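Uncharacterized protein (Candida albicans, PDB 5K04) probably serves as the non-catalytic auxiliary subunit of the NatB N-terminal acetyltransferase complex, an all-helical scaffold that holds the NAT3 subunit. Local coordinates at residues Q180-T185 with Y189-F194; D212-L217 with V488-E493; E199-L204 with K224-F229. One frame throughout, in Å; residues are numbered along the deposited sequence.

Interaction 1 of 3, residues Q180-T185 with Y189-F194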
ATOM      1  N   GLN A 180      -8.086  17.556  32.679  1.00 44.09           N
ATOM      2  CA  GLN A 180      -9.206  18.454  32.488  1.00 44.66           C
ATOM      3  C   GLN A 180      -8.914  19.798  33.152  1.00 37.64           C
ATOM      4  O   GLN A 180      -8.257  19.850  34.192  1.00 27.15           O
ATOM      5  CB  GLN A 180     -10.487  17.847  33.061  1.00 37.72           C
ATOM      6  CG  GLN A 180     -11.076  16.737  32.203  1.00 39.64           C
ATOM      7  CD  GLN A 180     -12.127  15.958  32.936  1.00 42.28           C
ATOM      8  OE1 GLN A 180     -13.260  15.830  32.473  1.00 27.89           O
ATOM      9  NE2 GLN A 180     -11.763  15.442  34.108  1.00 46.05           N
ATOM     10  N   PRO A 181      -9.414  20.907  32.573  1.00 50.17           N
ATOM     11  CA  PRO A 181     -10.267  20.938  31.369  1.00 35.14           C
ATOM     12  C   PRO A 181      -9.470  20.722  30.091  1.00 38.24           C
ATOM     13  O   PRO A 181      -8.303  21.116  30.023  1.00 34.90           O
ATOM     14  CB  PRO A 181     -10.867  22.351  31.407  1.00 35.80           C
ATOM     15  CG  PRO A 181      -9.787  23.180  32.086  1.00 39.28           C
ATOM     16  CD  PRO A 181      -9.156  22.260  33.111  1.00 44.16           C
ATOM     17  N   PHE A 182     -10.097  20.095  29.100  1.00 43.46           N
ATOM     18  CA  PHE A 182      -9.425  19.777  27.851  1.00 41.90           C
ATOM     19  C   PHE A 182      -9.256  21.030  26.996  1.00 39.86           C
ATOM     20  O   PHE A 182     -10.130  21.899  26.951  1.00 28.60           O
ATOM     21  CB  PHE A 182     -10.206  18.698  27.079  1.00 36.28           C
ATOM     22  CG  PHE A 182     -10.311  17.388  27.810  1.00 38.62           C
ATOM     23  CD1 PHE A 182      -9.178  16.741  28.267  1.00 38.62           C
ATOM     24  CD2 PHE A 182     -11.541  16.814  28.070  1.00 38.41           C
ATOM     25  CE1 PHE A 182      -9.272  15.544  28.956  1.00 40.28           C
ATOM     26  CE2 PHE A 182     -11.633  15.616  28.749  1.00 37.03           C
ATOM     27  CZ  PHE A 182     -10.496  14.982  29.194  1.00 34.71           C
ATOM     28  N   GLU A 183      -8.128  21.105  26.301  1.00 42.74           N
ATOM     29  CA  GLU A 183      -7.775  22.299  25.553  1.00 45.80           C
ATOM     30  C   GLU A 183      -8.013  22.167  24.055  1.00 45.61           C
ATOM     31  O   GLU A 183      -8.036  23.187  23.360  1.00 34.07           O
ATOM     32  CB  GLU A 183      -6.306  22.662  25.810  1.00 40.99           C
ATOM     33  CG  GLU A 183      -6.038  23.119  27.254  1.00 51.49           C
ATOM     34  CD  GLU A 183      -4.562  23.085  27.625  1.00 50.51           C
ATOM     35  OE1 GLU A 183      -4.248  23.119  28.841  1.00 45.84           O
ATOM     36  OE2 GLU A 183      -3.727  23.018  26.695  1.00 43.43           O
ATOM     37  N   ASN A 184      -8.189  20.950  23.538  1.00 43.66           N
ATOM     38  CA  ASN A 184      -8.388  20.772  22.110  1.00 44.82           C
ATOM     39  C   ASN A 184      -9.059  19.429  21.856  1.00 40.31           C
ATOM     40  O   ASN A 184      -9.238  18.610  22.762  1.00 26.65           O
ATOM     41  CB  ASN A 184      -7.071  20.877  21.342  1.00 29.57           C
ATOM     42  CG  ASN A 184      -6.094  19.806  21.742  1.00 35.29           C
ATOM     43  OD1 ASN A 184      -6.329  18.611  21.517  1.00 21.98           O
ATOM     44  ND2 ASN A 184      -4.964  20.228  22.320  1.00 40.59           N
ATOM     45  N   THR A 185      -9.406  19.211  20.587  1.00 38.04           N
ATOM     46  CA  THR A 185     -10.177  18.041  20.184  1.00 37.38           C
ATOM     47  C   THR A 185      -9.336  16.768  20.144  1.00 35.97           C
ATOM     48  O   THR A 185      -9.899  15.668  20.183  1.00 23.85           O
ATOM     49  CB  THR A 185     -10.833  18.318  18.821  1.00 43.64           C
ATOM     50  OG1 THR A 185     -11.486  17.134  18.371  1.00 66.86           O
ATOM     51  CG2 THR A 185      -9.805  18.681  17.791  1.00 30.22           C
ATOM     52  N   TYR A 189     -10.403  13.439  22.051  1.00 43.47           N
ATOM     53  CA  TYR A 189     -10.357  12.168  21.332  1.00 37.20           C
ATOM     54  C   TYR A 189      -9.708  11.074  22.187  1.00 35.18           C
ATOM     55  O   TYR A 189     -10.277   9.989  22.357  1.00 23.98           O
ATOM     56  CB  TYR A 189      -9.618  12.352  20.001  1.00 33.66           C
ATOM     57  CG  TYR A 189      -9.282  11.050  19.282  1.00 33.45           C
ATOM     58  CD1 TYR A 189     -10.238  10.386  18.501  1.00 32.56           C
ATOM     59  CD2 TYR A 189      -8.002  10.487  19.379  1.00 28.31           C
ATOM     60  CE1 TYR A 189      -9.934   9.176  17.852  1.00 33.02           C
ATOM     61  CE2 TYR A 189      -7.680   9.295  18.714  1.00 35.17           C
ATOM     62  CZ  TYR A 189      -8.654   8.643  17.966  1.00 39.59           C
ATOM     63  OH  TYR A 189      -8.345   7.479  17.330  1.00 37.15           O
ATOM     64  N   VAL A 190      -8.529  11.359  22.762  1.00 39.89           N
ATOM     65  CA  VAL A 190      -7.809  10.349  23.537  1.00 38.80           C
ATOM     66  C   VAL A 190      -8.681   9.838  24.669  1.00 37.12           C
ATOM     67  O   VAL A 190      -8.776   8.629  24.911  1.00 34.64           O
ATOM     68  CB  VAL A 190      -6.481  10.910  24.085  1.00 36.86           C
ATOM     69  CG1 VAL A 190      -5.805   9.874  24.995  1.00 30.41           C
ATOM     70  CG2 VAL A 190      -5.551  11.266  22.955  1.00 32.83           C
ATOM     71  N   TYR A 191      -9.323  10.767  25.383  1.00 40.20           N
ATOM     72  CA  TYR A 191     -10.209  10.416  26.486  1.00 37.07           C
ATOM     73  C   TYR A 191     -11.286   9.431  26.027  1.00 38.54           C
ATOM     74  O   TYR A 191     -11.537   8.421  26.695  1.00 24.56           O
ATOM     75  CB  TYR A 191     -10.819  11.706  27.067  1.00 32.31           C
ATOM     76  CG  TYR A 191     -11.572  11.534  28.359  1.00 37.54           C
ATOM     77  CD1 TYR A 191     -11.109  10.680  29.341  1.00 39.43           C
ATOM     78  CD2 TYR A 191     -12.744  12.236  28.606  1.00 41.55           C
ATOM     79  CE1 TYR A 191     -11.803  10.504  30.521  1.00 36.48           C
ATOM     80  CE2 TYR A 191     -13.441  12.073  29.800  1.00 38.68           C
ATOM     81  CZ  TYR A 191     -12.971  11.210  30.752  1.00 37.05           C
ATOM     82  OH  TYR A 191     -13.665  11.053  31.942  1.00 32.83           O
ATOM     83  N   THR A 192     -11.910   9.693  24.862  1.00 42.70           N
ATOM     84  CA  THR A 192     -12.987   8.828  24.373  1.00 36.71           C
ATOM     85  C   THR A 192     -12.515   7.407  24.109  1.00 36.84           C
ATOM     86  O   THR A 192     -13.344   6.492  24.072  1.00 27.45           O
ATOM     87  CB  THR A 192     -13.600   9.365  23.084  1.00 32.01           C
ATOM     88  OG1 THR A 192     -12.615   9.333  22.050  1.00 22.49           O
ATOM     89  CG2 THR A 192     -14.124  10.786  23.273  1.00 35.40           C
ATOM     90  N   LEU A 193     -11.206   7.196  23.931  1.00 42.03           N
ATOM     91  CA  LEU A 193     -10.715   5.841  23.695  1.00 38.28           C
ATOM     92  C   LEU A 193     -10.940   4.923  24.892  1.00 36.76           C
ATOM     93  O   LEU A 193     -10.865   3.705  24.738  1.00 32.21           O
ATOM     94  CB  LEU A 193      -9.228   5.864  23.340  1.00 35.80           C
ATOM     95  CG  LEU A 193      -8.855   6.717  22.122  1.00 41.77           C
ATOM     96  CD1 LEU A 193      -7.338   6.856  22.049  1.00 36.19           C
ATOM     97  CD2 LEU A 193      -9.429   6.108  20.821  1.00 33.73           C
ATOM     98  N   PHE A 194     -11.225   5.468  26.075  1.00 40.93           N
ATOM     99  CA  PHE A 194     -11.399   4.650  27.274  1.00 41.90           C
ATOM    100  C   PHE A 194     -12.820   4.688  27.815  1.00 40.92           C
ATOM    101  O   PHE A 194     -13.061   4.198  28.925  1.00 29.27           O
ATOM    102  CB  PHE A 194     -10.406   5.090  28.351  1.00 38.15           C
ATOM    103  CG  PHE A 194      -9.002   5.203  27.842  1.00 40.51           C
ATOM    104  CD1 PHE A 194      -8.264   4.058  27.561  1.00 36.25           C
ATOM    105  CD2 PHE A 194      -8.437   6.444  27.591  1.00 35.85           C
ATOM    106  CE1 PHE A 194      -6.971   4.152  27.061  1.00 41.44           C
ATOM    107  CE2 PHE A 194      -7.150   6.542  27.076  1.00 42.11           C
ATOM    108  CZ  PHE A 194      -6.410   5.393  26.823  1.00 35.70           C
TER
HETATM  109  O   HOH W   1     -15.012  13.378  32.720  1.00 43.73           O

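Interaction 2 of 3, residues D212-L217 with V488-E493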
ATOM      1  N   ASP A 212     -14.554  18.690  16.040  1.00 44.42           N
ATOM      2  CA  ASP A 212     -14.093  18.413  14.694  1.00 40.18           C
ATOM      3  C   ASP A 212     -14.909  17.256  14.120  1.00 38.78           C
ATOM      4  O   ASP A 212     -15.724  16.640  14.812  1.00 22.23           O
ATOM      5  CB  ASP A 212     -12.589  18.109  14.706  1.00 36.18           C
ATOM      6  CG  ASP A 212     -12.226  17.001  15.681  1.00 42.73           C
ATOM      7  OD1 ASP A 212     -13.144  16.373  16.246  1.00 46.55           O
ATOM      8  OD2 ASP A 212     -11.023  16.743  15.890  1.00 43.94           O
ATOM      9  N   LEU A 213     -14.689  16.975  12.826  1.00 45.52           N
ATOM     10  CA  LEU A 213     -15.453  15.925  12.151  1.00 44.12           C
ATOM     11  C   LEU A 213     -15.300  14.591  12.874  1.00 40.80           C
ATOM     12  O   LEU A 213     -16.277  13.866  13.064  1.00 29.15           O
ATOM     13  CB  LEU A 213     -15.008  15.799  10.685  1.00 37.05           C
ATOM     14  CG  LEU A 213     -15.872  14.833   9.858  1.00 37.54           C
ATOM     15  CD1 LEU A 213     -17.368  15.196   9.966  1.00 38.63           C
ATOM     16  CD2 LEU A 213     -15.447  14.792   8.404  1.00 35.98           C
ATOM     17  N   GLU A 214     -14.080  14.269  13.310  1.00 48.12           N
ATOM     18  CA  GLU A 214     -13.824  13.009  14.006  1.00 44.82           C
ATOM     19  C   GLU A 214     -14.762  12.829  15.198  1.00 41.57           C
ATOM     20  O   GLU A 214     -15.351  11.760  15.387  1.00 35.90           O
ATOM     21  CB  GLU A 214     -12.355  12.978  14.450  1.00 38.82           C
ATOM     22  CG  GLU A 214     -11.910  11.726  15.166  1.00 42.44           C
ATOM     23  CD  GLU A 214     -11.616  10.542  14.231  1.00 41.11           C
ATOM     24  OE1 GLU A 214     -11.098  10.746  13.111  1.00 30.66           O
ATOM     25  OE2 GLU A 214     -11.909   9.398  14.641  1.00 42.39           O
ATOM     26  N   LEU A 215     -14.919  13.881  16.011  1.00 42.23           N
ATOM     27  CA  LEU A 215     -15.708  13.779  17.235  1.00 44.53           C
ATOM     28  C   LEU A 215     -17.201  13.899  16.963  1.00 40.38           C
ATOM     29  O   LEU A 215     -18.005  13.301  17.690  1.00 25.66           O
ATOM     30  CB  LEU A 215     -15.257  14.836  18.256  1.00 33.91           C
ATOM     31  CG  LEU A 215     -13.854  14.606  18.858  1.00 41.99           C
ATOM     32  CD1 LEU A 215     -13.504  15.682  19.863  1.00 41.56           C
ATOM     33  CD2 LEU A 215     -13.702  13.206  19.490  1.00 30.24           C
ATOM     34  N   LYS A 216     -17.584  14.659  15.928  1.00 46.45           N
ATOM     35  CA  LYS A 216     -18.987  14.710  15.523  1.00 42.75           C
ATOM     36  C   LYS A 216     -19.471  13.332  15.115  1.00 35.25           C
ATOM     37  O   LYS A 216     -20.547  12.888  15.529  1.00 27.32           O
ATOM     38  CB  LYS A 216     -19.186  15.699  14.372  1.00 38.60           C
ATOM     39  CG  LYS A 216     -18.957  17.167  14.728  1.00 43.40           C
ATOM     40  CD  LYS A 216     -19.364  18.074  13.557  1.00 42.02           C
ATOM     41  CE  LYS A 216     -18.892  19.525  13.780  1.00 47.85           C
ATOM     42  NZ  LYS A 216     -19.257  20.408  12.630  1.00 63.34           N
ATOM     43  N   LEU A 217     -18.671  12.629  14.306  1.00 42.92           N
ATOM     44  CA  LEU A 217     -19.050  11.281  13.895  1.00 47.79           C
ATOM     45  C   LEU A 217     -19.139  10.361  15.099  1.00 41.65           C
ATOM     46  O   LEU A 217     -20.072   9.560  15.214  1.00 32.22           O
ATOM     47  CB  LEU A 217     -18.049  10.742  12.876  1.00 43.20           C
ATOM     48  CG  LEU A 217     -18.034  11.497  11.538  1.00 45.99           C
ATOM     49  CD1 LEU A 217     -16.915  10.996  10.592  1.00 38.35           C
ATOM     50  CD2 LEU A 217     -19.381  11.448  10.854  1.00 39.73           C
ATOM     51  N   VAL A 488      -1.091  14.816  17.719  1.00 36.62           N
ATOM     52  CA  VAL A 488      -2.033  14.478  16.658  1.00 41.53           C
ATOM     53  C   VAL A 488      -2.472  13.033  16.814  1.00 35.93           C
ATOM     54  O   VAL A 488      -2.290  12.202  15.915  1.00 26.91           O
ATOM     55  CB  VAL A 488      -1.416  14.742  15.276  1.00 50.01           C
ATOM     56  CG1 VAL A 488      -2.512  15.017  14.267  1.00 41.91           C
ATOM     57  CG2 VAL A 488      -0.458  15.925  15.354  1.00 55.06           C
ATOM     58  N   PHE A 489      -3.093  12.745  17.960  1.00 41.15           N
ATOM     59  CA  PHE A 489      -3.491  11.379  18.292  1.00 38.76           C
ATOM     60  C   PHE A 489      -4.587  10.857  17.360  1.00 34.79           C
ATOM     61  O   PHE A 489      -4.677   9.642  17.136  1.00 35.01           O
ATOM     62  CB  PHE A 489      -3.912  11.351  19.761  1.00 45.08           C
ATOM     63  CG  PHE A 489      -2.859  11.915  20.688  1.00 41.29           C
ATOM     64  CD1 PHE A 489      -1.735  11.177  20.997  1.00 40.30           C
ATOM     65  CD2 PHE A 489      -2.976  13.187  21.206  1.00 37.72           C
ATOM     66  CE1 PHE A 489      -0.759  11.692  21.808  1.00 37.39           C
ATOM     67  CE2 PHE A 489      -2.017  13.704  22.020  1.00 38.03           C
ATOM     68  CZ  PHE A 489      -0.900  12.958  22.323  1.00 40.75           C
ATOM     69  N   ASN A 490      -5.413  11.765  16.806  1.00 41.39           N
ATOM     70  CA  ASN A 490      -6.352  11.545  15.695  1.00 46.70           C
ATOM     71  C   ASN A 490      -5.809  10.690  14.554  1.00 41.52           C
ATOM     72  O   ASN A 490      -6.577  10.024  13.854  1.00 32.40           O
ATOM     73  CB  ASN A 490      -6.772  12.897  15.075  1.00 37.61           C
ATOM     74  CG  ASN A 490      -8.060  13.379  15.622  1.00 51.97           C
ATOM     75  OD1 ASN A 490      -8.818  12.599  16.191  1.00 66.40           O
ATOM     76  ND2 ASN A 490      -8.342  14.658  15.461  1.00 53.75           N
ATOM     77  N   LYS A 491      -4.497  10.769  14.319  1.00 40.21           N
ATOM     78  CA  LYS A 491      -3.865  10.219  13.134  1.00 38.13           C
ATOM     79  C   LYS A 491      -2.727   9.276  13.452  1.00 34.22           C
ATOM     80  O   LYS A 491      -2.224   8.613  12.535  1.00 27.13           O
ATOM     81  CB  LYS A 491      -3.315  11.352  12.255  1.00 39.92           C
ATOM     82  CG  LYS A 491      -4.289  12.494  11.982  1.00 39.87           C
ATOM     83  CD  LYS A 491      -5.497  12.025  11.146  1.00 34.71           C
ATOM     84  CE  LYS A 491      -6.328  13.228  10.637  1.00 39.20           C
ATOM     85  NZ  LYS A 491      -7.640  12.798  10.064  1.00 41.21           N
ATOM     86  N   LEU A 492      -2.296   9.221  14.718  1.00 43.84           N
ATOM     87  CA  LEU A 492      -1.065   8.529  15.084  1.00 44.12           C
ATOM     88  C   LEU A 492      -1.154   7.039  14.801  1.00 40.29           C
ATOM     89  O   LEU A 492      -0.240   6.453  14.204  1.00 26.94           O
ATOM     90  CB  LEU A 492      -0.765   8.766  16.563  1.00 39.97           C
ATOM     91  CG  LEU A 492       0.345   9.779  16.804  1.00 45.59           C
ATOM     92  CD1 LEU A 492       0.644   9.917  18.293  1.00 50.18           C
ATOM     93  CD2 LEU A 492       1.607   9.385  15.993  1.00 36.67           C
ATOM     94  N   GLU A 493      -2.246   6.407  15.250  1.00 44.08           N
ATOM     95  CA  GLU A 493      -2.422   4.971  15.036  1.00 40.47           C
ATOM     96  C   GLU A 493      -2.274   4.607  13.565  1.00 33.20           C
ATOM     97  O   GLU A 493      -1.714   3.559  13.233  1.00 23.70           O
ATOM     98  CB  GLU A 493      -3.789   4.533  15.566  1.00 36.78           C
ATOM     99  CG  GLU A 493      -3.964   3.042  15.627  1.00 38.04           C
ATOM    100  CD  GLU A 493      -5.056   2.592  16.610  1.00 43.41           C
ATOM    101  OE1 GLU A 493      -5.853   3.435  17.095  1.00 33.10           O
ATOM    102  OE2 GLU A 493      -5.107   1.378  16.898  1.00 37.67           O
TER
HETATM  103  O   HOH W   2     -10.478  14.615  17.417  1.00 21.63           O
HETATM  104  O   HOH W   3      -8.776  12.013  12.542  1.00 22.70           O

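Interaction 3 of 3, residues E199-L204 with K224-F229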
ATOM      1  N   GLU A 199     -20.877   7.069  28.194  1.00 45.30           N
ATOM      2  CA  GLU A 199     -20.017   8.128  28.705  1.00 43.23           C
ATOM      3  C   GLU A 199     -19.621   9.095  27.594  1.00 38.57           C
ATOM      4  O   GLU A 199     -19.582  10.311  27.807  1.00 25.85           O
ATOM      5  CB  GLU A 199     -18.786   7.510  29.371  1.00 40.17           C
ATOM      6  CG  GLU A 199     -19.075   6.706  30.632  1.00 38.35           C
ATOM      7  CD  GLU A 199     -17.870   5.875  31.086  1.00 40.96           C
ATOM      8  OE1 GLU A 199     -17.217   5.240  30.227  1.00 33.99           O
ATOM      9  OE2 GLU A 199     -17.579   5.865  32.303  1.00 35.31           O
ATOM     10  N   ILE A 200     -19.349   8.568  26.397  1.00 43.57           N
ATOM     11  CA  ILE A 200     -18.987   9.408  25.254  1.00 41.90           C
ATOM     12  C   ILE A 200     -20.069  10.459  24.990  1.00 42.56           C
ATOM     13  O   ILE A 200     -19.774  11.648  24.812  1.00 36.60           O
ATOM     14  CB  ILE A 200     -18.729   8.532  24.012  1.00 40.03           C
ATOM     15  CG1 ILE A 200     -17.415   7.747  24.158  1.00 43.70           C
ATOM     16  CG2 ILE A 200     -18.721   9.371  22.750  1.00 36.91           C
ATOM     17  CD1 ILE A 200     -17.119   6.830  22.984  1.00 40.74           C
ATOM     18  N   GLU A 201     -21.339  10.039  24.942  1.00 46.29           N
ATOM     19  CA  GLU A 201     -22.417  11.002  24.705  1.00 45.87           C
ATOM     20  C   GLU A 201     -22.459  12.055  25.800  1.00 47.13           C
ATOM     21  O   GLU A 201     -22.583  13.255  25.526  1.00 40.82           O
ATOM     22  CB  GLU A 201     -23.781  10.307  24.621  1.00 39.59           C
ATOM     23  CG  GLU A 201     -24.901  11.327  24.371  1.00 42.27           C
ATOM     24  CD  GLU A 201     -26.299  10.717  24.249  1.00 43.88           C
ATOM     25  OE1 GLU A 201     -26.447   9.485  24.452  1.00 31.44           O
ATOM     26  OE2 GLU A 201     -27.249  11.488  23.959  1.00 36.18           O
ATOM     27  N   GLN A 202     -22.381  11.605  27.056  1.00 44.13           N
ATOM     28  CA  GLN A 202     -22.399  12.517  28.190  1.00 43.43           C
ATOM     29  C   GLN A 202     -21.227  13.498  28.124  1.00 36.48           C
ATOM     30  O   GLN A 202     -21.402  14.697  28.353  1.00 36.02           O
ATOM     31  CB  GLN A 202     -22.388  11.695  29.488  1.00 42.00           C
ATOM     32  CG  GLN A 202     -22.470  12.497  30.748  1.00 43.11           C
ATOM     33  CD  GLN A 202     -23.670  13.438  30.754  1.00 49.83           C
ATOM     34  OE1 GLN A 202     -24.770  13.066  30.348  1.00 42.92           O
ATOM     35  NE2 GLN A 202     -23.451  14.665  31.216  1.00 53.91           N
ATOM     36  N   VAL A 203     -20.035  13.012  27.772  1.00 45.07           N
ATOM     37  CA  VAL A 203     -18.864  13.884  27.693  1.00 45.44           C
ATOM     38  C   VAL A 203     -18.993  14.858  26.528  1.00 38.18           C
ATOM     39  O   VAL A 203     -18.895  16.077  26.705  1.00 27.98           O
ATOM     40  CB  VAL A 203     -17.581  13.045  27.575  1.00 43.88           C
ATOM     41  CG1 VAL A 203     -16.365  13.952  27.317  1.00 45.27           C
ATOM     42  CG2 VAL A 203     -17.385  12.235  28.832  1.00 37.32           C
ATOM     43  N   LEU A 204     -19.224  14.333  25.320  1.00 41.76           N
ATOM     44  CA  LEU A 204     -19.251  15.178  24.131  1.00 40.80           C
ATOM     45  C   LEU A 204     -20.410  16.175  24.136  1.00 42.10           C
ATOM     46  O   LEU A 204     -20.329  17.198  23.454  1.00 36.62           O
ATOM     47  CB  LEU A 204     -19.302  14.303  22.883  1.00 31.75           C
ATOM     48  CG  LEU A 204     -18.033  13.485  22.641  1.00 36.17           C
ATOM     49  CD1 LEU A 204     -18.061  12.826  21.265  1.00 31.22           C
ATOM     50  CD2 LEU A 204     -16.786  14.386  22.792  1.00 37.20           C
ATOM     51  N   LYS A 224     -26.570   6.947  18.644  1.00 46.63           N
ATOM     52  CA  LYS A 224     -27.283   5.851  18.009  1.00 51.16           C
ATOM     53  C   LYS A 224     -27.191   4.590  18.854  1.00 50.10           C
ATOM     54  O   LYS A 224     -28.201   3.926  19.105  1.00 44.58           O
ATOM     55  CB  LYS A 224     -26.725   5.616  16.606  1.00 50.23           C
ATOM     56  CG  LYS A 224     -27.500   4.609  15.779  1.00 51.48           C
ATOM     57  CD  LYS A 224     -26.641   4.155  14.615  1.00 65.03           C
ATOM     58  CE  LYS A 224     -27.343   3.124  13.750  1.00 68.76           C
ATOM     59  NZ  LYS A 224     -26.393   2.679  12.688  1.00 75.09           N
ATOM     60  N   GLU A 225     -25.981   4.262  19.325  1.00 51.94           N
ATOM     61  CA  GLU A 225     -25.785   3.076  20.155  1.00 52.81           C
ATOM     62  C   GLU A 225     -26.532   3.182  21.483  1.00 48.80           C
ATOM     63  O   GLU A 225     -27.021   2.176  22.004  1.00 37.72           O
ATOM     64  CB  GLU A 225     -24.289   2.845  20.399  1.00 54.74           C
ATOM     65  CG  GLU A 225     -23.671   1.800  19.457  1.00 64.46           C
ATOM     66  CD  GLU A 225     -22.156   1.942  19.304  1.00 69.64           C
ATOM     67  OE1 GLU A 225     -21.461   2.108  20.332  1.00 66.99           O
ATOM     68  OE2 GLU A 225     -21.670   1.894  18.149  1.00 61.95           O
ATOM     69  N   ASN A 226     -26.626   4.387  22.050  1.00 50.18           N
ATOM     70  CA  ASN A 226     -27.377   4.579  23.286  1.00 46.98           C
ATOM     71  C   ASN A 226     -28.884   4.693  23.059  1.00 45.79           C
ATOM     72  O   ASN A 226     -29.633   4.806  24.037  1.00 34.90           O
ATOM     73  CB  ASN A 226     -26.888   5.832  24.018  1.00 41.29           C
ATOM     74  CG  ASN A 226     -25.383   5.835  24.260  1.00 45.24           C
ATOM     75  OD1 ASN A 226     -24.737   4.775  24.311  1.00 32.76           O
ATOM     76  ND2 ASN A 226     -24.813   7.047  24.414  1.00 46.22           N
ATOM     77  N   ALA A 227     -29.341   4.658  21.805  1.00 51.41           N
ATOM     78  CA  ALA A 227     -30.751   4.873  21.459  1.00 47.61           C
ATOM     79  C   ALA A 227     -31.216   6.257  21.897  1.00 45.86           C
ATOM     80  O   ALA A 227     -32.362   6.439  22.320  1.00 37.63           O
ATOM     81  CB  ALA A 227     -31.659   3.781  22.044  1.00 41.26           C
ATOM     82  N   SER A 228     -30.307   7.233  21.818  1.00 53.57           N
ATOM     83  CA  SER A 228     -30.607   8.631  22.142  1.00 51.39           C
ATOM     84  C   SER A 228     -31.148   9.332  20.892  1.00 51.43           C
ATOM     85  O   SER A 228     -30.527  10.221  20.300  1.00 40.88           O
ATOM     86  CB  SER A 228     -29.362   9.321  22.688  1.00 44.00           C
ATOM     87  OG  SER A 228     -28.816   8.583  23.760  1.00 41.89           O
ATOM     88  N   PHE A 229     -32.338   8.894  20.483  1.00 58.47           N
ATOM     89  CA  PHE A 229     -32.828   9.251  19.161  1.00 54.14           C
ATOM     90  C   PHE A 229     -33.395  10.656  19.120  1.00 53.34           C
ATOM     91  O   PHE A 229     -33.375  11.295  18.061  1.00 46.99           O
ATOM     92  CB  PHE A 229     -33.859   8.228  18.697  1.00 54.20           C
ATOM     93  CG  PHE A 229     -33.281   6.864  18.456  1.00 52.45           C
ATOM     94  CD1 PHE A 229     -32.242   6.691  17.556  1.00 49.81           C
ATOM     95  CD2 PHE A 229     -33.778   5.754  19.120  1.00 48.52           C
ATOM     96  CE1 PHE A 229     -31.710   5.433  17.326  1.00 48.21           C
ATOM     97  CE2 PHE A 229     -33.250   4.501  18.896  1.00 50.02           C
ATOM     98  CZ  PHE A 229     -32.209   4.342  18.001  1.00 48.93           C
TER

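Interaction 1 of 3, residues Q180-T185 with Y189-F194
Phe182 overlaps Tyr191 with the CE2-CZ side of its ring, CE2 lying 3.6 Å from Tyr191 CD2 and CZ just as near. The two side chains cross at about a right angle, while their ring planes are inclined at 46° with centroids 5.3 Å apart, an oblique aromatic pair, neither stacked nor T-shaped. Tyr191 reaches the loop because its CG stands anti to the backbone N (chi1 -170°), which throws the ring from the helix toward Phe182. On one face of the Phe182 ring, CG of Gln180 lies 3.5 Å above the plane, off-centre over the ring, so the glutamine chain adds an aliphatic layer. Its amide end rejoins the tyrosine through a water, which donates to Gln180 OE1 at 3.0 Å and to Tyr191 OH at 2.8 Å; the hydroxyl is also hydrogen-bonded to Glu177. Tyrosine thus suits its place, apolar along the ring and polar at the end, and Met176 of helix 162-177 packs on both aromatic rings. At the other end of the contact Tyr189 N donates to Thr185 O at 3.0 Å, the i to i+4 bond of the first helical turn. Asn184 OD1 accepts from Glu187 N. The arrangement is a loop between two helices, leading into a helix N-capped by Asn184 and packing on it through an aromatic pair, consistent with the TPR-like helical fold of the family.

Interaction 2 of 3, residues D212-L217 with V488-E493
With chi1 at 54°, CG of Asp212 sits between its backbone N and carbonyl carbon, a position that turns the carboxylate both back to its own helix and out to Asn490. OD1 accepts from Leu215 N at 3.1 Å, the N-cap bond, the N-H coming to it from above the carboxylate plane. OD2 takes a weak hydrogen bond from Asn490 ND2, 3.4 Å away, and a firmer partner outside the pair, the hydroxyl of Thr185. A short acid suits this place, since one oxygen can cap the first turn of the helix while the other faces the neighbouring helix. Glu214 starts anti to its backbone N but bends at chi2 (79°), so that its methylene CG slides past the asparagine and lies 3.4 Å from Asn490 OD1. The planes of carboxylate and amide are 42° apart there. Two waters fill out the polar junction. One touches Asp212 OD2 at 2.7 Å and Asn490 OD1 at 2.9 Å; the other donates to Glu214 OE1 at 2.7 Å and to Asn490 O, and accepts from Lys491 NZ at 2.8 Å. The charged ends of Glu214 and Lys491 therefore meet through water, not directly. The NAT3 subunit borders the site: its Phe7 O accepts from Lys491 NZ, and its Gln8 donates to Asn490 O. With Asp212 and Asn490 buried and one weak direct bond, this is a polar, partly hydrated junction between segments far apart in sequence, where Lys491 probably eases the negative charge of Glu214.

Interaction 3 of 3, residues E199-L204 with K224-F229
Helix 197-204 brings Glu201 up to the end of helix 213-225, the nearest CA atoms being those of Glu201 and Asn226. Beyond Asn226 the backbone takes positive phi at Ala227 and closes the helix in a Schellman motif; Ser228 then centres an inverse gamma turn and occupies the N-cap position of the next helix, but its OG bonds to Glu201 and caps no backbone N. Into this bend reaches Glu201, its chain fully extended from a CG anti to the backbone N. One oxygen, OE1, does the work on both of its lone pairs. Ser228 OG donates to Glu201 OE1 at 2.6 Å on the syn side, and Asn226 ND2 donates to the same atom at 2.9 Å on the anti side. The second bond is almost straight, 175° at the hydrogen, and the carboxylate and amide planes are only 13° apart. Asn226 ND2 also donates to Ser197 O, which binds the amide to the beginning of the Glu201 helix. Two small donors in a turn thus suit a long acid that reaches across, while Tyr219 and Met223 pack along its chain. The result is a Schellman C-cap and short turn between consecutive helices, tied to the helix before them, consistent with a TPR-like fold.

Helix 213-225 connects interactions 2 and 3: its N-terminal turn joins the buried seam with 488-493, whereas the turn just past its C-terminal end takes part in a surface contact with 199-204. Interaction 1 is partly buried and local to its helix and preceding loop, and it is the aromatic one of the three. It abuts interaction 2 through Thr185 OG1 and Asp212 OD2, 2.6 Å apart, and through Tyr189 on Asn490, while Tyr191 packs on Val203 of interaction 3. Sequence separation grows from a few residues in interaction 1 through about 20 in interaction 3 to some 270 in interaction 2, where the NAT3 chain enters; interaction 3 instead relies on direct side-chain bonds to one carboxylate oxygen.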